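Local coordinates for protein 3-oxoadipate enol-lactonase (Burkholderia xenovorans, PDB 2XUA) that probably hydrolyses the enol-lactone of 3-oxoadipate in catechol metabolism, as an alpha/beta hydrolase with a ligand pocket that holds laevulinic acid here, at residues V9-L14 and E76-D81. Residue numbers count along the deposited sequence, not the author numbering.
Sequences VNGTEL and EQLTGD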
ATOM      1  N   VAL B   9     -18.074   0.094  13.545  1.00 28.23           N
ATOM      2  CA  VAL B   9     -18.997   1.125  13.160  1.00 29.81           C
ATOM      3  C   VAL B   9     -20.083   0.546  12.257  1.00 31.03           C
ATOM      4  O   VAL B   9     -19.772  -0.245  11.388  1.00 30.16           O
ATOM      5  CB  VAL B   9     -18.267   2.292  12.428  1.00 30.23           C
ATOM      6  CG1 VAL B   9     -17.343   1.792  11.393  1.00 30.53           C
ATOM      7  CG2 VAL B   9     -19.258   3.160  11.763  1.00 33.65           C
ATOM      8  N   ASN B  10     -21.358   0.920  12.475  1.00 32.58           N
ATOM      9  CA  ASN B  10     -22.465   0.540  11.546  1.00 33.77           C
ATOM     10  C   ASN B  10     -22.521  -0.983  11.344  1.00 33.61           C
ATOM     11  O   ASN B  10     -22.847  -1.465  10.250  1.00 34.42           O
ATOM     12  CB  ASN B  10     -22.300   1.293  10.187  1.00 33.30           C
ATOM     13  CG  ASN B  10     -23.628   1.540   9.435  1.00 37.31           C
ATOM     14  OD1 ASN B  10     -24.722   1.686  10.027  1.00 36.31           O
ATOM     15  ND2 ASN B  10     -23.516   1.623   8.096  1.00 36.08           N
ATOM     16  N   GLY B  11     -22.221  -1.739  12.397  1.00 33.47           N
ATOM     17  CA  GLY B  11     -22.194  -3.200  12.325  1.00 33.40           C
ATOM     18  C   GLY B  11     -21.077  -3.835  11.493  1.00 33.03           C
ATOM     19  O   GLY B  11     -21.209  -4.991  11.071  1.00 33.30           O
ATOM     20  N   THR B  12     -19.980  -3.099  11.265  1.00 32.28           N
ATOM     21  CA  THR B  12     -18.713  -3.670  10.718  1.00 31.50           C
ATOM     22  C   THR B  12     -17.515  -3.108  11.460  1.00 30.24           C
ATOM     23  O   THR B  12     -17.673  -2.313  12.364  1.00 30.63           O
ATOM     24  CB  THR B  12     -18.322  -3.180   9.289  1.00 31.92           C
ATOM     25  OG1 THR B  12     -19.224  -2.195   8.758  1.00 35.40           O
ATOM     26  CG2 THR B  12     -17.985  -4.290   8.361  1.00 29.60           C
ATOM     27  N   GLU B  13     -16.322  -3.442  10.965  1.00 28.88           N
ATOM     28  CA  GLU B  13     -15.054  -2.906  11.422  1.00 28.13           C
ATOM     29  C   GLU B  13     -14.271  -2.275  10.239  1.00 25.77           C
ATOM     30  O   GLU B  13     -14.008  -2.945   9.239  1.00 24.06           O
ATOM     31  CB  GLU B  13     -14.237  -4.037  12.040  1.00 29.48           C
ATOM     32  CG  GLU B  13     -12.981  -3.595  12.781  1.00 33.63           C
ATOM     33  CD  GLU B  13     -12.291  -4.760  13.522  1.00 40.19           C
ATOM     34  OE1 GLU B  13     -12.822  -5.907  13.540  1.00 42.18           O
ATOM     35  OE2 GLU B  13     -11.207  -4.546  14.086  1.00 39.85           O
ATOM     36  N   LEU B  14     -13.912  -0.996  10.354  1.00 23.11           N
ATOM     37  CA  LEU B  14     -13.164  -0.312   9.303  1.00 19.68           C
ATOM     38  C   LEU B  14     -11.763   0.090   9.730  1.00 18.89           C
ATOM     39  O   LEU B  14     -11.585   0.716  10.765  1.00 17.43           O
ATOM     40  CB  LEU B  14     -13.888   0.948   8.840  1.00 19.97           C
ATOM     41  CG  LEU B  14     -15.382   0.829   8.445  1.00 23.05           C
ATOM     42  CD1 LEU B  14     -15.985   2.202   8.302  1.00 21.72           C
ATOM     43  CD2 LEU B  14     -15.542   0.022   7.168  1.00 18.03           C
ATOM     44  N   GLU B  76     -26.716   3.009   1.609  1.00 27.17           N
ATOM     45  CA  GLU B  76     -26.992   3.363   3.017  1.00 26.06           C
ATOM     46  C   GLU B  76     -26.005   2.755   3.986  1.00 25.93           C
ATOM     47  O   GLU B  76     -25.714   3.356   5.044  1.00 26.67           O
ATOM     48  CB  GLU B  76     -28.418   2.965   3.491  1.00 26.79           C
ATOM     49  CG  GLU B  76     -29.533   3.693   2.797  1.00 26.27           C
ATOM     50  CD  GLU B  76     -29.812   3.205   1.378  1.00 28.20           C
ATOM     51  OE1 GLU B  76     -29.628   2.014   1.125  1.00 26.33           O
ATOM     52  OE2 GLU B  76     -30.187   4.031   0.517  1.00 27.09           O
ATOM     53  N   GLN B  77     -25.520   1.557   3.712  1.00 24.28           N
ATOM     54  CA  GLN B  77     -24.502   1.024   4.584  1.00 24.20           C
ATOM     55  C   GLN B  77     -23.222   1.888   4.382  1.00 23.82           C
ATOM     56  O   GLN B  77     -22.528   2.276   5.342  1.00 22.63           O
ATOM     57  CB  GLN B  77     -24.182  -0.431   4.295  1.00 24.43           C
ATOM     58  CG  GLN B  77     -25.130  -1.451   5.002  1.00 28.50           C
ATOM     59  CD  GLN B  77     -25.040  -2.798   4.344  1.00 30.45           C
ATOM     60  OE1 GLN B  77     -24.722  -2.874   3.159  1.00 28.14           O
ATOM     61  NE2 GLN B  77     -25.294  -3.876   5.105  1.00 32.64           N
ATOM     62  N   LEU B  78     -22.927   2.185   3.133  1.00 22.84           N
ATOM     63  CA  LEU B  78     -21.705   2.929   2.816  1.00 22.39           C
ATOM     64  C   LEU B  78     -21.712   4.328   3.385  1.00 23.36           C
ATOM     65  O   LEU B  78     -20.677   4.827   3.836  1.00 24.96           O
ATOM     66  CB  LEU B  78     -21.416   2.928   1.307  1.00 21.78           C
ATOM     67  CG  LEU B  78     -21.271   1.572   0.597  1.00 20.05           C
ATOM     68  CD1 LEU B  78     -21.231   1.870  -0.877  1.00 16.79           C
ATOM     69  CD2 LEU B  78     -20.007   0.778   1.006  1.00 18.85           C
ATOM     70  N   THR B  79     -22.853   4.981   3.358  1.00 22.85           N
ATOM     71  CA  THR B  79     -22.966   6.306   3.905  1.00 24.94           C
ATOM     72  C   THR B  79     -22.823   6.235   5.445  1.00 24.71           C
ATOM     73  O   THR B  79     -22.122   7.064   6.052  1.00 24.06           O
ATOM     74  CB  THR B  79     -24.287   6.945   3.486  1.00 25.58           C
ATOM     75  OG1 THR B  79     -24.339   7.051   2.061  1.00 29.03           O
ATOM     76  CG2 THR B  79     -24.397   8.398   3.975  1.00 29.27           C
ATOM     77  N   GLY B  80     -23.473   5.244   6.050  1.00 23.04           N
ATOM     78  CA  GLY B  80     -23.495   5.078   7.486  1.00 24.28           C
ATOM     79  C   GLY B  80     -22.133   4.677   8.039  1.00 23.62           C
ATOM     80  O   GLY B  80     -21.786   4.970   9.196  1.00 22.04           O
ATOM     81  N   ASP B  81     -21.357   4.007   7.194  1.00 22.84           N
ATOM     82  CA  ASP B  81     -19.993   3.713   7.519  1.00 22.86           C
ATOM     83  C   ASP B  81     -19.212   5.024   7.746  1.00 21.37           C
ATOM     84  O   ASP B  81     -18.497   5.113   8.736  1.00 22.00           O
ATOM     85  CB  ASP B  81     -19.363   2.862   6.425  1.00 22.56           C
ATOM     86  CG  ASP B  81     -19.842   1.437   6.470  1.00 25.60           C
ATOM     87  OD1 ASP B  81     -20.622   1.052   7.402  1.00 25.77           O
ATOM     88  OD2 ASP B  81     -19.406   0.663   5.622  1.00 23.86           O
TER
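Asn-10 lays its carboxamide over Gly-80 and the flank of helix 75-88. Its ND2 donates a hydrogen bond to Asp-81 OD1 (3.0 Å, nearly straight) and lies 3.4 Å from Gly-80 C. A CB on residue 80 would clash with this amide, so glycine permits the close approach. Asn-10 sits in a type I' turn from Val-9 to Thr-12. The turn links strands 6-9 and 12-19 as a tight beta hairpin, closed by Thr-12 N to Val-9 O (2.9 Å) and Val-9 N to Thr-12 O (2.7 Å). Beside the polar pair are van der Waals contacts: Val-9 CG2 is 3.7 Å from Asp-81 O, and Leu-14 CD1 is 3.9 Å from Asp-81 CB. The contact thus joins the hairpin at one edge of the alpha/beta hydrolase sheet to helix 75-88, which lies in the chain between strands 54-58 and 94-99. Asp-81 also forms a salt bridge through OD2 with Arg-61. The guanidinium offsets the charge of the buried carboxylate, while the Asn-10 amide adds a directional, uncharged hydrogen bond.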